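B-agarase (Saccharophagus degradans, PDB 4BQ2) hydrolyses the beta-1,4 linkages of agarose as a family 50 glycoside hydrolase, acting as an exo-beta-agarase. Local coordinates at residues Tyr300-Ala305 and Arg372-Ser377; Lys321-Val326 and Asn360-Ala365; Val326-Phe331 and Pro349-Pro354. All coordinates share one frame; numbering follows the deposited sequence.

In the fold
All three contacts belong to a single region between strand 296-301 and strand 373-376. Contact 1 closes this excursion by pairing its first and last strands, contact 2 is nested inside that loop, and contact 3 inside the loop of contact 2. The centres of contacts 1 and 2 lie about 8 Å apart, and both contacts reach the same four-stranded antiparallel sheet, in which strands 359-362 and 373-376 are neighbours. The centre of contact 3 lies about 12 Å from that of contact 1 and about 14 Å from that of contact 2, at the surface, where Val326 leads from contact 2 into helix 328-332. Together they fold the chain between the central strands back against the sheet.

Contact 1: residues Tyr300-Ala305 and Arg372-Ser377; sequences YDYDQA and RGEAYS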
loop_
_atom_site.group_PDB
_atom_site.type_symbol
_atom_site.label_atom_id
_atom_site.label_comp_id
_atom_site.label_asym_id
_atom_site.label_seq_id
_atom_site.Cartn_x
_atom_site.Cartn_y
_atom_site.Cartn_z
ATOM N N TYR A 300 25.236 3.609 6.300
ATOM C CA TYR A 300 26.184 3.229 7.351
ATOM C C TYR A 300 25.704 2.053 8.221
ATOM O O TYR A 300 24.498 1.724 8.264
ATOM C CB TYR A 300 26.564 4.445 8.195
ATOM C CG TYR A 300 27.303 5.509 7.394
ATOM C CD1 TYR A 300 26.603 6.409 6.596
ATOM C CD2 TYR A 300 28.703 5.589 7.415
ATOM C CE1 TYR A 300 27.264 7.377 5.854
ATOM C CE2 TYR A 300 29.373 6.548 6.674
ATOM C CZ TYR A 300 28.642 7.445 5.897
ATOM O OH TYR A 300 29.273 8.413 5.151
ATOM N N ASP A 301 26.655 1.429 8.923
ATOM C CA ASP A 301 26.366 0.334 9.819
ATOM C C ASP A 301 27.203 0.460 11.093
ATOM O O ASP A 301 28.168 1.233 11.146
ATOM C CB ASP A 301 26.554 -1.024 9.116
ATOM C CG ASP A 301 25.641 -2.113 9.683
ATOM O OD1 ASP A 301 24.948 -1.881 10.713
ATOM O OD2 ASP A 301 25.616 -3.221 9.098
ATOM N N TYR A 302 26.782 -0.242 12.131
ATOM C CA TYR A 302 27.446 -0.186 13.421
ATOM C C TYR A 302 28.009 -1.563 13.742
ATOM O O TYR A 302 27.539 -2.572 13.198
ATOM C CB TYR A 302 26.462 0.226 14.524
ATOM C CG TYR A 302 25.786 1.583 14.314
ATOM C CD1 TYR A 302 26.453 2.639 13.689
ATOM C CD2 TYR A 302 24.476 1.809 14.757
ATOM C CE1 TYR A 302 25.832 3.872 13.497
ATOM C CE2 TYR A 302 23.856 3.037 14.561
ATOM C CZ TYR A 302 24.548 4.064 13.936
ATOM O OH TYR A 302 23.941 5.283 13.754
ATOM N N ASP A 303 29.031 -1.628 14.590
ATOM C CA ASP A 303 29.552 -2.939 14.964
ATOM C C ASP A 303 28.572 -3.580 15.959
ATOM O O ASP A 303 28.181 -2.978 16.963
ATOM C CB ASP A 303 31.016 -2.874 15.434
ATOM C CG ASP A 303 32.015 -2.809 14.253
ATOM O OD1 ASP A 303 32.266 -3.848 13.603
ATOM O OD2 ASP A 303 32.549 -1.716 13.961
ATOM N N GLN A 304 28.154 -4.795 15.619
ATOM C CA GLN A 304 26.999 -5.484 16.205
ATOM C C GLN A 304 27.041 -5.680 17.721
ATOM O O GLN A 304 25.985 -5.828 18.348
ATOM C CB GLN A 304 26.695 -6.794 15.463
ATOM C CG GLN A 304 26.397 -6.579 13.981
ATOM C CD GLN A 304 25.148 -5.724 13.740
ATOM O OE1 GLN A 304 25.235 -4.582 13.277
ATOM N NE2 GLN A 304 23.987 -6.275 14.056
ATOM N N ALA A 305 28.238 -5.642 18.308
ATOM C CA ALA A 305 28.390 -5.758 19.767
ATOM C C ALA A 305 27.728 -4.583 20.506
ATOM O O ALA A 305 27.473 -4.645 21.723
ATOM C CB ALA A 305 29.870 -5.852 20.140
ATOM N N ARG A 372 20.121 -4.478 7.303
ATOM C CA ARG A 372 20.109 -3.786 8.576
ATOM C C ARG A 372 20.950 -2.531 8.387
ATOM O O ARG A 372 21.728 -2.413 7.428
ATOM C CB ARG A 372 20.774 -4.643 9.657
ATOM C CG ARG A 372 22.232 -4.944 9.332
ATOM C CD ARG A 372 22.936 -5.760 10.404
ATOM N NE ARG A 372 24.390 -5.586 10.274
ATOM C CZ ARG A 372 25.309 -6.532 10.503
ATOM N NH1 ARG A 372 24.951 -7.744 10.905
ATOM N NH2 ARG A 372 26.598 -6.257 10.340
ATOM N N GLY A 373 20.825 -1.585 9.307
ATOM C CA GLY A 373 21.621 -0.390 9.139
ATOM C C GLY A 373 21.135 0.834 9.861
ATOM O O GLY A 373 20.011 0.878 10.422
ATOM N N GLU A 374 22.015 1.824 9.864
ATOM C CA GLU A 374 21.680 3.135 10.369
ATOM C C GLU A 374 20.664 3.785 9.416
ATOM O O GLU A 374 20.700 3.589 8.189
ATOM C CB GLU A 374 22.956 3.974 10.521
ATOM C CG GLU A 374 22.722 5.443 10.867
ATOM C CD GLU A 374 23.961 6.288 10.636
ATOM O OE1 GLU A 374 24.146 6.781 9.489
ATOM O OE2 GLU A 374 24.739 6.465 11.603
ATOM N N ALA A 375 19.708 4.497 10.007
ATOM C CA ALA A 375 18.728 5.248 9.242
ATOM C C ALA A 375 18.597 6.656 9.857
ATOM O O ALA A 375 19.053 6.887 10.984
ATOM C CB ALA A 375 17.402 4.487 9.205
ATOM N N TYR A 376 18.060 7.614 9.110
ATOM C CA TYR A 376 17.853 8.943 9.672
ATOM C C TYR A 376 16.447 9.398 9.344
ATOM O O TYR A 376 15.956 9.159 8.237
ATOM C CB TYR A 376 18.896 9.958 9.154
ATOM C CG TYR A 376 18.868 11.317 9.860
ATOM C CD1 TYR A 376 19.476 11.476 11.101
ATOM C CD2 TYR A 376 18.236 12.422 9.282
ATOM C CE1 TYR A 376 19.474 12.697 11.762
ATOM C CE2 TYR A 376 18.214 13.653 9.936
ATOM C CZ TYR A 376 18.854 13.781 11.181
ATOM O OH TYR A 376 18.860 14.980 11.873
ATOM N N SER A 377 15.781 9.994 10.331
ATOM C CA SER A 377 14.451 10.561 10.129
ATOM C C SER A 377 14.528 12.076 9.969
ATOM O O SER A 377 14.597 12.823 10.960
ATOM C CB SER A 377 13.496 10.193 11.290
ATOM O OG SER A 377 12.241 10.826 11.040
HETATM O O HOH W 1 22.318 2.043 6.435
HETATM O O HOH W 2 24.346 -2.797 6.630
#
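Arg372 opens the second segment by reaching across to Asp301. Its NE donates to Asp301 OD2 at 2.9 Å, nearly straight at 165° and in the guanidinium plane, and meets the syn lone pair of the carboxylate; NH2 adds a weak bond to the same oxygen. The two flat groups are turned 60° apart, so the salt bridge is not a coplanar fork. Over one guanidinium face lies the side-chain amide of Gln304, nearly parallel to it, with CD 3.3 Å above the centre. A water further joins Asp301 OD2 to Arg372 O, while Asp301 OD1 receives Tyr302 N and the hydroxyl of Tyr361.

Gly373 comes next, with backbone angles that leave no room for a CB beside the carbonyl oxygen before it; its CA passes 3.7 Å from Tyr300 O. That oxygen takes the backbone bond from Glu374 N at 3.0 Å, and a second water bridges it to Glu374 O.

Glu374 then turns its side chain toward the first segment, extended from a CG anti to its backbone N. Glu374 OE2 accepts the Tyr302 hydroxyl OH on its anti lone pair, the one away from OE1, at 2.6 Å, with ring and carboxylate planes 72° apart. Arg334 forms a salt bridge with this same OE2. OE1 instead bonds Thr298 and lies 3.6 Å from Tyr300 CB, where the two side chains run alongside each other.

The pairing is that of two antiparallel strands, 296-301 and 373-376, at the centre of a four-stranded sheet. Strand 335-336 flanks the first and strand 359-362 the second, while helix 328-332 packs against Tyr302 and Glu374.

Contact 2: residues Lys321-Val326 and Asn360-Ala365; sequences KGLMAV and NYRRSA
Met324 and Arg363 cross at about a right angle, bringing the methyl CE over the centre of one guanidinium face, 3.3 Å above its plane. A bend at the last Met324 torsion (chi3 -71°) turns the methyl onto this face, leaving SD alongside Tyr361 CB at 3.9 Å. The Arg363 guanidinium is held by a salt bridge to Glu318 and a bond to Ala308 O, which should limit its rotation beneath the methyl.

Arg362 sends its guanidinium to two successive carbonyls. NH1 donates to Gly322 O at 2.9 Å, close to the guanidinium plane, whereas Lys321 O, 3.0 Å from NH2, is tilted from the guanidinium plane of Arg362; both donors stand above the carbonyl planes. NH2 also bonds Ser292 O. Asn360 ND2 lies over one face of this guanidinium, offset toward its rim, and bonds Ser295 OG.

The Asn360 amide is thereby set with OD1 facing the loop, where it accepts Met324 N at 2.9 Å in an almost straight bond (173°). Leu323 crosses the same amide, with CD2 3.5 Å from ND2. Val326 CG2 closes the contact against the Asn360 backbone, 4.0 Å from its carbonyl carbon.

The irregular segment 321-326, leading into helix 328-332, thus crosses the outer edge of strand 359-362, an outermost strand of its sheet, whose other edge pairs with strand 373-376.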
loop_
_atom_site.group_PDB
_atom_site.type_symbol
_atom_site.label_atom_id
_atom_site.label_comp_id
_atom_site.label_asym_id
_atom_site.label_seq_id
_atom_site.Cartn_x
_atom_site.Cartn_y
_atom_site.Cartn_z
ATOM N N LYS A 321 8.538 -0.814 15.333
ATOM C CA LYS A 321 9.198 -0.403 16.573
ATOM C C LYS A 321 9.389 1.101 16.631
ATOM O O LYS A 321 9.388 1.775 15.608
ATOM C CB LYS A 321 10.550 -1.117 16.758
ATOM C CG LYS A 321 10.389 -2.627 16.937
ATOM C CD LYS A 321 9.976 -2.988 18.352
ATOM C CE LYS A 321 11.171 -2.946 19.315
ATOM N NZ LYS A 321 10.732 -3.236 20.712
ATOM N N GLY A 322 9.540 1.632 17.836
ATOM C CA GLY A 322 9.922 3.045 17.963
ATOM C C GLY A 322 11.251 3.259 17.250
ATOM O O GLY A 322 11.994 2.284 17.019
ATOM N N LEU A 323 11.549 4.510 16.896
ATOM C CA LEU A 323 12.905 4.879 16.429
ATOM C C LEU A 323 13.947 4.555 17.527
ATOM O O LEU A 323 13.763 4.913 18.697
ATOM C CB LEU A 323 12.980 6.352 15.999
ATOM C CG LEU A 323 12.168 6.782 14.758
ATOM C CD1 LEU A 323 12.419 8.246 14.400
ATOM C CD2 LEU A 323 12.468 5.895 13.552
ATOM N N MET A 324 15.016 3.852 17.152
ATOM C CA MET A 324 15.986 3.369 18.143
ATOM C C MET A 324 16.997 4.456 18.524
ATOM O O MET A 324 17.667 5.017 17.654
ATOM C CB MET A 324 16.718 2.129 17.622
ATOM C CG MET A 324 17.650 1.503 18.654
ATOM S SD MET A 324 18.694 0.176 18.011
ATOM C CE MET A 324 17.515 -1.132 17.733
ATOM N N ALA A 325 17.114 4.734 19.819
ATOM C CA ALA A 325 18.074 5.734 20.294
ATOM C C ALA A 325 19.481 5.187 20.081
ATOM O O ALA A 325 19.879 4.216 20.712
ATOM C CB ALA A 325 17.836 6.072 21.765
ATOM N N VAL A 326 20.221 5.808 19.172
ATOM C CA VAL A 326 21.573 5.361 18.839
ATOM C C VAL A 326 22.582 5.934 19.856
ATOM O O VAL A 326 22.669 7.157 20.016
ATOM C CB VAL A 326 21.953 5.768 17.404
ATOM C CG1 VAL A 326 23.422 5.513 17.150
ATOM C CG2 VAL A 326 21.089 5.020 16.382
ATOM N N ASN A 360 18.342 6.511 13.588
ATOM C CA ASN A 360 17.582 5.302 13.879
ATOM C C ASN A 360 18.490 4.131 13.509
ATOM O O ASN A 360 19.488 4.304 12.772
ATOM C CB ASN A 360 16.293 5.293 13.030
ATOM C CG ASN A 360 15.431 4.046 13.254
ATOM O OD1 ASN A 360 15.386 3.484 14.349
ATOM N ND2 ASN A 360 14.729 3.619 12.209
ATOM N N TYR A 361 18.177 2.952 14.035
ATOM C CA TYR A 361 18.819 1.730 13.560
ATOM C C TYR A 361 17.766 0.640 13.372
ATOM O O TYR A 361 16.999 0.351 14.294
ATOM C CB TYR A 361 19.912 1.249 14.517
ATOM C CG TYR A 361 20.728 0.133 13.904
ATOM C CD1 TYR A 361 21.852 0.418 13.115
ATOM C CD2 TYR A 361 20.356 -1.210 14.064
ATOM C CE1 TYR A 361 22.586 -0.603 12.532
ATOM C CE2 TYR A 361 21.094 -2.238 13.470
ATOM C CZ TYR A 361 22.202 -1.921 12.699
ATOM O OH TYR A 361 22.936 -2.931 12.098
ATOM N N ARG A 362 17.730 0.029 12.193
ATOM C CA ARG A 362 16.839 -1.113 11.991
ATOM C C ARG A 362 17.650 -2.411 11.918
ATOM O O ARG A 362 18.694 -2.445 11.286
ATOM C CB ARG A 362 15.976 -0.897 10.745
ATOM C CG ARG A 362 14.894 0.168 10.921
ATOM C CD ARG A 362 14.058 -0.046 12.191
ATOM N NE ARG A 362 12.834 0.765 12.202
ATOM C CZ ARG A 362 12.239 1.230 13.297
ATOM N NH1 ARG A 362 12.744 1.005 14.517
ATOM N NH2 ARG A 362 11.130 1.960 13.170
ATOM N N ARG A 363 17.183 -3.470 12.581
ATOM C CA ARG A 363 17.953 -4.725 12.647
ATOM C C ARG A 363 17.529 -5.688 11.555
ATOM O O ARG A 363 18.164 -6.718 11.347
ATOM C CB ARG A 363 17.860 -5.342 14.041
ATOM C CG ARG A 363 18.382 -4.396 15.117
ATOM C CD ARG A 363 17.868 -4.802 16.483
ATOM N NE ARG A 363 16.537 -4.241 16.748
ATOM C CZ ARG A 363 15.985 -4.133 17.958
ATOM N NH1 ARG A 363 16.642 -4.544 19.055
ATOM N NH2 ARG A 363 14.771 -3.604 18.080
ATOM N N SER A 364 16.480 -5.325 10.831
ATOM C CA SER A 364 16.038 -6.111 9.682
ATOM C C SER A 364 15.377 -5.184 8.662
ATOM O O SER A 364 15.150 -3.999 8.942
ATOM C CB SER A 364 15.062 -7.201 10.112
ATOM O OG SER A 364 13.924 -6.605 10.706
ATOM N N ALA A 365 15.087 -5.723 7.478
ATOM C CA ALA A 365 14.402 -4.981 6.426
ATOM C C ALA A 365 13.622 -6.004 5.629
ATOM O O ALA A 365 14.008 -7.170 5.593
ATOM C CB ALA A 365 15.406 -4.276 5.519
#

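Contact 3: residues Val326-Phe331 and Pro349-Pro354; sequences VSEKSF and PDYDHP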
loop_
_atom_site.group_PDB
_atom_site.type_symbol
_atom_site.label_atom_id
_atom_site.label_comp_id
_atom_site.label_asym_id
_atom_site.label_seq_id
_atom_site.Cartn_x
_atom_site.Cartn_y
_atom_site.Cartn_z
ATOM N N VAL A 326 20.221 5.808 19.172
ATOM C CA VAL A 326 21.573 5.361 18.839
ATOM C C VAL A 326 22.582 5.934 19.856
ATOM O O VAL A 326 22.669 7.157 20.016
ATOM C CB VAL A 326 21.953 5.768 17.404
ATOM C CG1 VAL A 326 23.422 5.513 17.150
ATOM C CG2 VAL A 326 21.089 5.020 16.382
ATOM N N SER A 327 23.320 5.043 20.522
ATOM C CA SER A 327 24.309 5.415 21.551
ATOM C C SER A 327 25.613 5.981 20.961
ATOM O O SER A 327 25.984 5.646 19.837
ATOM C CB SER A 327 24.680 4.189 22.381
ATOM O OG SER A 327 25.491 3.330 21.606
ATOM N N GLU A 328 26.317 6.801 21.744
ATOM C CA GLU A 328 27.597 7.362 21.321
ATOM C C GLU A 328 28.592 6.271 20.944
ATOM O O GLU A 328 29.359 6.426 20.001
ATOM C CB GLU A 328 28.192 8.227 22.435
ATOM C CG GLU A 328 29.267 9.196 21.954
ATOM C CD GLU A 328 29.763 10.110 23.064
ATOM O OE1 GLU A 328 28.925 10.739 23.749
ATOM O OE2 GLU A 328 30.994 10.191 23.251
ATOM N N LYS A 329 28.567 5.173 21.694
ATOM C CA LYS A 329 29.471 4.066 21.450
ATOM C C LYS A 329 29.143 3.324 20.130
ATOM O O LYS A 329 30.055 2.959 19.382
ATOM C CB LYS A 329 29.584 3.162 22.694
ATOM C CG LYS A 329 28.786 1.870 22.716
ATOM C CD LYS A 329 29.327 0.963 23.823
ATOM C CE LYS A 329 28.765 -0.455 23.752
ATOM N NZ LYS A 329 27.348 -0.525 24.211
ATOM N N SER A 330 27.855 3.163 19.816
ATOM C CA SER A 330 27.466 2.605 18.497
ATOM C C SER A 330 27.918 3.502 17.348
ATOM O O SER A 330 28.535 3.036 16.373
ATOM C CB SER A 330 25.946 2.405 18.406
ATOM O OG SER A 330 25.534 1.259 19.126
ATOM N N PHE A 331 27.609 4.790 17.477
ATOM C CA PHE A 331 27.895 5.777 16.441
ATOM C C PHE A 331 29.391 5.926 16.161
ATOM O O PHE A 331 29.771 6.189 15.019
ATOM C CB PHE A 331 27.301 7.151 16.804
ATOM C CG PHE A 331 27.174 8.070 15.628
ATOM C CD1 PHE A 331 26.069 7.991 14.783
ATOM C CD2 PHE A 331 28.170 9.005 15.339
ATOM C CE1 PHE A 331 25.959 8.829 13.680
ATOM C CE2 PHE A 331 28.060 9.834 14.232
ATOM C CZ PHE A 331 26.949 9.752 13.406
ATOM N N PRO A 349 24.028 14.658 10.241
ATOM C CA PRO A 349 24.674 15.277 11.407
ATOM C C PRO A 349 25.778 14.452 12.080
ATOM O O PRO A 349 25.709 13.225 12.097
ATOM C CB PRO A 349 23.493 15.490 12.387
ATOM C CG PRO A 349 22.487 14.439 11.994
ATOM C CD PRO A 349 22.598 14.374 10.492
ATOM N N ASP A 350 26.795 15.142 12.623
ATOM C CA ASP A 350 27.781 14.526 13.535
ATOM C C ASP A 350 27.088 14.177 14.856
ATOM O O ASP A 350 26.052 14.760 15.153
ATOM C CB ASP A 350 28.934 15.507 13.814
ATOM C CG ASP A 350 29.656 15.947 12.542
ATOM O OD1 ASP A 350 29.808 15.116 11.610
ATOM O OD2 ASP A 350 30.073 17.129 12.478
ATOM N N TYR A 351 27.709 13.266 15.617
ATOM C CA TYR A 351 27.242 12.775 16.929
ATOM C C TYR A 351 26.887 13.880 17.913
ATOM O O TYR A 351 25.996 13.711 18.753
ATOM C CB TYR A 351 28.317 11.885 17.569
ATOM C CG TYR A 351 29.526 12.647 18.095
ATOM C CD1 TYR A 351 30.245 13.505 17.267
ATOM C CD2 TYR A 351 29.956 12.504 19.414
ATOM C CE1 TYR A 351 31.341 14.197 17.731
ATOM C CE2 TYR A 351 31.057 13.202 19.884
ATOM C CZ TYR A 351 31.743 14.042 19.032
ATOM O OH TYR A 351 32.839 14.747 19.469
ATOM N N ASP A 352 27.596 15.000 17.787
ATOM C CA ASP A 352 27.493 16.148 18.672
ATOM C C ASP A 352 26.491 17.212 18.207
ATOM O O ASP A 352 26.216 18.156 18.950
ATOM C CB ASP A 352 28.886 16.777 18.876
ATOM C CG ASP A 352 29.544 17.232 17.562
ATOM O OD1 ASP A 352 28.833 17.500 16.564
ATOM O OD2 ASP A 352 30.794 17.339 17.538
ATOM N N HIS A 353 25.961 17.085 16.989
ATOM C CA HIS A 353 24.962 18.043 16.482
ATOM C C HIS A 353 23.658 17.941 17.278
ATOM O O HIS A 353 23.288 16.848 17.705
ATOM C CB HIS A 353 24.675 17.785 14.997
ATOM C CG HIS A 353 24.010 18.925 14.288
ATOM N ND1 HIS A 353 22.635 19.075 14.227
ATOM C CD2 HIS A 353 24.531 19.946 13.566
ATOM C CE1 HIS A 353 22.343 20.142 13.507
ATOM N NE2 HIS A 353 23.476 20.688 13.097
ATOM N N PRO A 354 22.960 19.071 17.471
ATOM C CA PRO A 354 21.663 18.988 18.149
ATOM C C PRO A 354 20.679 18.037 17.442
ATOM O O PRO A 354 19.842 17.428 18.125
ATOM C CB PRO A 354 21.155 20.432 18.120
ATOM C CG PRO A 354 22.392 21.259 18.044
ATOM C CD PRO A 354 23.344 20.473 17.193
#
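Glu328 and Tyr351 bring the two backbones nearest, their CA atoms 7.0 Å apart, where the capped start of helix 328-332 faces a type I beta turn. The turn runs from Asp350 to His353 and is closed by His353 N bonding Asp350 O at 3.0 Å. On the helix side, the N-cap residue Ser327 accepts Ser330 N on its OG at 3.0 Å, and Ser327 O receives Phe331 N. The distance between the backbones leaves side chains to bridge the two segments.

Most of that bridging falls to Phe331, in the first turn of the helix, whose ring extends toward the beta turn with CG anti to the backbone N (chi1 -162°). Tyr351 CB meets the Phe331 ring obliquely, 3.6 Å from its CD2, and the two side chains cross at about a right angle. A loose approach of Glu328 CG to the tyrosine ring is doubtful, because Tyr351 is modelled in two conformers. The ring of Phe331 also meets that of Tyr359, whose hydroxyl bonds Pro349 O, linking this surface contact to the strand behind it. At the end of the phenylalanine, CZ lies 3.9 Å from that same Pro349 O.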